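Local coordinates for protein putative Scyalone Dehydratase (Novosphingobium aromaticivorans DSM 12444, PDB 3EF8) that is of unknown function but belongs to the SnoaL-like, NTF2-type proteins and may act as a lyase resembling scytalone dehydratase, at residues R11-M16 and T85-R90; M16-S21 and S75-D80. All blocks are in the same frame, centred on the assembly; numbering follows the deposited sequence.

Contact 1: residues R11-M16 and T85-R90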
loop_
_atom_site.group_PDB
_atom_site.type_symbol
_atom_site.label_atom_id
_atom_site.label_comp_id
_atom_site.label_asym_id
_atom_site.label_seq_id
_atom_site.Cartn_x
_atom_site.Cartn_y
_atom_site.Cartn_z
ATOM N N ARG A 11 -8.116 5.508 12.271
ATOM C CA ARG A 11 -8.828 4.488 11.514
ATOM C C ARG A 11 -9.945 5.075 10.682
ATOM O O ARG A 11 -10.182 4.698 9.526
ATOM C CB ARG A 11 -9.362 3.356 12.416
ATOM C CG ARG A 11 -8.297 2.430 12.908
ATOM C CD ARG A 11 -7.705 1.586 11.800
ATOM N NE ARG A 11 -6.859 0.574 12.324
ATOM C CZ ARG A 11 -6.246 -0.310 11.595
ATOM N NH1 ARG A 11 -6.334 -0.149 10.292
ATOM N NH2 ARG A 11 -5.505 -1.244 12.122
ATOM N N ALA A 12 -10.707 6.016 11.257
ATOM C CA ALA A 12 -11.808 6.619 10.523
ATOM C C ALA A 12 -11.372 7.462 9.339
ATOM O O ALA A 12 -12.016 7.460 8.271
ATOM C CB ALA A 12 -12.724 7.480 11.487
ATOM N N ILE A 13 -10.283 8.192 9.522
ATOM C CA ILE A 13 -9.719 9.034 8.465
ATOM C C ILE A 13 -9.239 8.119 7.323
ATOM O O ILE A 13 -9.519 8.362 6.154
ATOM C CB ILE A 13 -8.590 9.956 8.997
ATOM C CG1 ILE A 13 -9.225 11.040 9.885
ATOM C CG2 ILE A 13 -7.749 10.534 7.822
ATOM C CD1 ILE A 13 -8.171 11.724 10.746
ATOM N N GLU A 14 -8.498 7.079 7.684
ATOM C CA GLU A 14 -7.986 6.148 6.653
ATOM C C GLU A 14 -9.170 5.531 5.918
ATOM O O GLU A 14 -9.167 5.465 4.661
ATOM C CB GLU A 14 -7.147 5.071 7.297
ATOM C CG GLU A 14 -5.783 5.555 7.763
ATOM C CD GLU A 14 -4.972 4.600 8.560
ATOM O OE1 GLU A 14 -5.542 3.651 9.129
ATOM O OE2 GLU A 14 -3.737 4.848 8.670
ATOM N N ARG A 15 -10.186 5.070 6.652
ATOM C CA ARG A 15 -11.382 4.521 6.023
ATOM C C ARG A 15 -12.004 5.491 5.016
ATOM O O ARG A 15 -12.429 5.088 3.914
ATOM C CB ARG A 15 -12.412 4.095 7.095
ATOM C CG ARG A 15 -13.728 3.600 6.577
ATOM C CD ARG A 15 -13.552 2.497 5.530
ATOM N NE ARG A 15 -14.827 1.924 5.124
ATOM C CZ ARG A 15 -15.477 0.970 5.790
ATOM N NH1 ARG A 15 -14.992 0.429 6.900
ATOM N NH2 ARG A 15 -16.643 0.570 5.309
HETATM N N MSE A 16 -12.090 6.759 5.390
HETATM C CA MSE A 16 -12.698 7.755 4.491
HETATM C C MSE A 16 -11.864 7.877 3.241
HETATM O O MSE A 16 -12.402 7.935 2.117
HETATM C CB MSE A 16 -12.862 9.090 5.226
HETATM C CG MSE A 16 -13.536 10.152 4.447
HETATM SE SE MSE A 16 -12.418 11.080 3.157
HETATM C CE MSE A 16 -11.494 12.279 4.456
ATOM N N THR A 85 -11.076 17.143 15.725
ATOM C CA THR A 85 -11.920 17.266 14.529
ATOM C C THR A 85 -11.221 17.896 13.351
ATOM O O THR A 85 -11.842 18.246 12.377
ATOM C CB THR A 85 -13.221 18.062 14.806
ATOM O OG1 THR A 85 -12.854 19.411 15.164
ATOM C CG2 THR A 85 -14.065 17.384 15.884
ATOM N N GLU A 86 -9.890 17.907 13.398
ATOM C CA GLU A 86 -9.070 18.474 12.322
ATOM C C GLU A 86 -7.711 17.826 12.294
ATOM O O GLU A 86 -7.010 17.775 13.298
ATOM C CB GLU A 86 -8.863 19.991 12.473
ATOM C CG GLU A 86 -8.048 20.647 11.359
ATOM C CD GLU A 86 -7.718 22.125 11.575
ATOM O OE1 GLU A 86 -8.310 22.747 12.483
ATOM O OE2 GLU A 86 -6.927 22.679 10.803
ATOM N N ALA A 87 -7.344 17.280 11.136
ATOM C CA ALA A 87 -6.058 16.646 11.007
ATOM C C ALA A 87 -5.448 16.980 9.667
ATOM O O ALA A 87 -6.144 17.163 8.662
ATOM C CB ALA A 87 -6.183 15.121 11.175
ATOM N N ASN A 88 -4.126 16.964 9.665
ATOM C CA ASN A 88 -3.296 17.136 8.483
ATOM C C ASN A 88 -2.723 15.750 8.161
ATOM O O ASN A 88 -2.268 15.009 9.026
ATOM C CB ASN A 88 -2.171 18.107 8.775
ATOM C CG ASN A 88 -2.668 19.496 9.053
ATOM O OD1 ASN A 88 -3.687 19.893 8.520
ATOM N ND2 ASN A 88 -1.916 20.260 9.882
ATOM N N VAL A 89 -2.813 15.393 6.885
ATOM C CA VAL A 89 -2.417 14.052 6.449
ATOM C C VAL A 89 -1.462 14.123 5.266
ATOM O O VAL A 89 -1.641 14.920 4.334
ATOM C CB VAL A 89 -3.649 13.276 5.987
ATOM C CG1 VAL A 89 -3.343 11.746 5.753
ATOM C CG2 VAL A 89 -4.796 13.428 7.041
ATOM N N ARG A 90 -0.440 13.292 5.286
ATOM C CA ARG A 90 0.467 13.115 4.158
ATOM C C ARG A 90 0.391 11.665 3.772
ATOM O O ARG A 90 0.387 10.772 4.629
ATOM C CB ARG A 90 1.914 13.442 4.512
ATOM C CG ARG A 90 2.880 13.340 3.338
ATOM C CD ARG A 90 4.325 13.480 3.790
ATOM N NE ARG A 90 4.752 12.302 4.515
ATOM C CZ ARG A 90 5.594 12.312 5.524
ATOM N NH1 ARG A 90 6.072 13.453 6.000
ATOM N NH2 ARG A 90 5.951 11.172 6.053
#

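Contact 2: residues M16-S21 and S75-D80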
loop_
_atom_site.group_PDB
_atom_site.type_symbol
_atom_site.label_atom_id
_atom_site.label_comp_id
_atom_site.label_asym_id
_atom_site.label_seq_id
_atom_site.Cartn_x
_atom_site.Cartn_y
_atom_site.Cartn_z
HETATM N N MSE A 16 -12.090 6.759 5.390
HETATM C CA MSE A 16 -12.698 7.755 4.491
HETATM C C MSE A 16 -11.864 7.877 3.241
HETATM O O MSE A 16 -12.402 7.935 2.117
HETATM C CB MSE A 16 -12.862 9.090 5.226
HETATM C CG MSE A 16 -13.536 10.152 4.447
HETATM SE SE MSE A 16 -12.418 11.080 3.157
HETATM C CE MSE A 16 -11.494 12.279 4.456
HETATM N N MSE A 17 -10.542 7.896 3.403
HETATM C CA MSE A 17 -9.641 8.028 2.262
HETATM C C MSE A 17 -9.787 6.826 1.317
HETATM O O MSE A 17 -9.705 6.980 0.091
HETATM C CB MSE A 17 -8.202 8.194 2.709
HETATM C CG MSE A 17 -8.000 9.493 3.558
HETATM SE SE MSE A 17 -6.273 9.620 4.326
HETATM C CE MSE A 17 -5.131 9.850 2.757
ATOM N N PHE A 18 -9.992 5.661 1.901
ATOM C CA PHE A 18 -10.169 4.442 1.127
ATOM C C PHE A 18 -11.513 4.417 0.476
ATOM O O PHE A 18 -11.668 3.984 -0.686
ATOM C CB PHE A 18 -9.976 3.201 1.979
ATOM C CG PHE A 18 -8.619 3.106 2.638
ATOM C CD1 PHE A 18 -7.494 3.713 2.077
ATOM C CD2 PHE A 18 -8.463 2.393 3.815
ATOM C CE1 PHE A 18 -6.225 3.626 2.702
ATOM C CE2 PHE A 18 -7.230 2.281 4.425
ATOM C CZ PHE A 18 -6.115 2.910 3.891
ATOM N N ASP A 19 -12.534 4.869 1.179
ATOM C CA ASP A 19 -13.855 4.976 0.562
ATOM C C ASP A 19 -13.808 5.910 -0.620
ATOM O O ASP A 19 -14.416 5.681 -1.677
ATOM C CB ASP A 19 -14.879 5.542 1.554
ATOM C CG ASP A 19 -15.295 4.547 2.627
ATOM O OD1 ASP A 19 -15.106 3.307 2.504
ATOM O OD2 ASP A 19 -15.867 5.018 3.651
ATOM N N TYR A 20 -13.063 7.004 -0.489
ATOM C CA TYR A 20 -12.878 7.933 -1.603
ATOM C C TYR A 20 -12.285 7.265 -2.848
ATOM O O TYR A 20 -12.822 7.336 -3.948
ATOM C CB TYR A 20 -12.018 9.164 -1.196
ATOM C CG TYR A 20 -11.656 10.093 -2.328
ATOM C CD1 TYR A 20 -10.581 9.822 -3.130
ATOM C CD2 TYR A 20 -12.400 11.226 -2.599
ATOM C CE1 TYR A 20 -10.213 10.650 -4.206
ATOM C CE2 TYR A 20 -12.034 12.059 -3.678
ATOM C CZ TYR A 20 -10.946 11.744 -4.450
ATOM O OH TYR A 20 -10.563 12.525 -5.544
ATOM N N SER A 21 -11.199 6.530 -2.642
ATOM C CA SER A 21 -10.501 5.862 -3.751
ATOM C C SER A 21 -11.376 4.784 -4.368
ATOM O O SER A 21 -11.368 4.600 -5.588
ATOM C CB SER A 21 -9.199 5.281 -3.280
ATOM O OG SER A 21 -8.281 6.323 -3.148
ATOM N N SER A 75 -1.203 4.476 0.349
ATOM C CA SER A 75 -0.354 3.894 1.367
ATOM C C SER A 75 0.429 4.997 2.072
ATOM O O SER A 75 0.336 6.186 1.729
ATOM C CB SER A 75 0.639 2.901 0.743
ATOM O OG SER A 75 1.561 3.529 -0.112
ATOM N N ASN A 76 1.231 4.617 3.035
ATOM C CA ASN A 76 2.156 5.537 3.671
ATOM C C ASN A 76 1.419 6.711 4.303
ATOM O O ASN A 76 1.934 7.853 4.255
ATOM C CB ASN A 76 3.222 6.048 2.674
ATOM C CG ASN A 76 4.127 4.958 2.136
ATOM O OD1 ASN A 76 3.671 3.989 1.565
ATOM N ND2 ASN A 76 5.421 5.147 2.288
ATOM N N ILE A 77 0.294 6.442 4.948
ATOM C CA ILE A 77 -0.579 7.477 5.504
ATOM C C ILE A 77 -0.080 7.941 6.871
ATOM O O ILE A 77 0.061 7.141 7.762
ATOM C CB ILE A 77 -2.019 7.000 5.565
ATOM C CG1 ILE A 77 -2.568 6.728 4.127
ATOM C CG2 ILE A 77 -2.919 8.047 6.262
ATOM C CD1 ILE A 77 -3.896 5.995 4.072
ATOM N N CYS A 78 0.224 9.235 6.966
ATOM C CA CYS A 78 0.798 9.918 8.150
ATOM C C CYS A 78 -0.193 10.979 8.581
ATOM O O CYS A 78 -0.549 11.851 7.806
ATOM C CB CYS A 78 2.096 10.555 7.733
ATOM S SG CYS A 78 3.326 9.358 7.179
ATOM N N ILE A 79 -0.663 10.887 9.810
ATOM C CA ILE A 79 -1.726 11.759 10.322
ATOM C C ILE A 79 -1.242 12.528 11.530
ATOM O O ILE A 79 -0.763 11.937 12.463
ATOM C CB ILE A 79 -2.935 10.928 10.708
ATOM C CG1 ILE A 79 -3.455 10.152 9.463
ATOM C CG2 ILE A 79 -4.042 11.865 11.291
ATOM C CD1 ILE A 79 -4.595 9.174 9.764
ATOM N N ASP A 80 -1.390 13.839 11.459
ATOM C CA ASP A 80 -1.076 14.752 12.583
ATOM C C ASP A 80 -2.362 15.484 12.924
ATOM O O ASP A 80 -2.870 16.243 12.132
ATOM C CB ASP A 80 -0.017 15.770 12.194
ATOM C CG ASP A 80 1.316 15.138 11.852
ATOM O OD1 ASP A 80 1.653 14.152 12.501
ATOM O OD2 ASP A 80 2.018 15.656 10.956
#

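Contact 1: residues R11-M16 and T85-R90
Ile-13 meets Ala-87 and Val-89 by sending one branch of its side chain to each, and so joins helix 3-25 to the start of strand 86-99. From CB, which points at the strand, the chain forks. CG1 lies beside the backbone N (chi1 -71°) and carries CD1 outward. With CD1 nearly anti to CA (chi2 164°), that methyl ends 4.0 Å from Ala-87 CB, methyl against methyl. The other branch, CG2, stands anti to the backbone N and lies 4.2 Å from Val-89 CG2. Ala-87 and Val-89 are two apart on the strand and both turn their CB atoms to the helix.

The same isoleucine also packs on Ile-79, Val-116 and Trp-123, so it reaches across strands 67-81, 106-119 and 122-136 as well. This is the long N-terminal helix of the NTF2-like fold lying against its curved sheet. Ile-13 faces the sheet, while Arg-11 pairs with Glu-14 of the second subunit and Glu-14 with Arg-11 of the third.

All three touching residues are buried, and only aliphatic carbon passes between the segments, at ordinary van der Waals spacing. The contact is thus apolar and probably favoured by the burial of these carbons from water, the two branches of Ile-13 meeting two residues on one side of the strand.

Contact 2: residues M16-S21 and S75-D80
The Phe-18 ring is approached obliquely by Ile-77 CD1, which sits 3.6 Å from its CE1 and 3.8 Å from its CZ. The phenylalanine's CB does not aim at the strand, yet the ring extends far enough to meet it; the ring also packs on Cys-78 of the second subunit. A second flat group, the Asn-76 amide, is engaged within the strand: Ser-75 OG donates to Asn-76 OD1 over 2.7 Å, tilted 24° from the carbonyl plane. Asn-74 N of the third subunit gives that oxygen another donor, and this bond spans subunits.

Ile-77 uses both branches. While CD1 goes to the ring, CG2, anti to the backbone N, faces Met-17 tip to tip, 4.2 Å from the SE atom. Met-17 is a selenomethionine whose chain runs out straight at chi2 (172°) before bending at chi3 (67°), which brings the terminal CE up beside Ile-77 CD1 as well.

The chemistry across the contact is wholly apolar: a methyl against the CE1-CZ side of an aromatic ring and a methyl on selenium. It is helix-on-sheet packing of the NTF2-like fold, at edge strand 67-81, beside subunit interfaces.

From the N terminus, helix 3-25 supplies both first segments in succession, with Met-16 common to the two. The chain then passes through the short helices and strands up to strand 67-81, where contact 2 closes the shorter loop; after the turn into strand 86-99, contact 1 closes the longer one, with contact 2 nested inside it. The two strands are antiparallel neighbours, and probable backbone hydrogen bonds, Arg-90 O to Cys-78 N and Asn-88 O to Asp-80 N, both 2.8 Å, bind the second segments directly. Together the contacts set successive turns of one helix against the two strands of a β-hairpin, and both border the third subunit of the trimer.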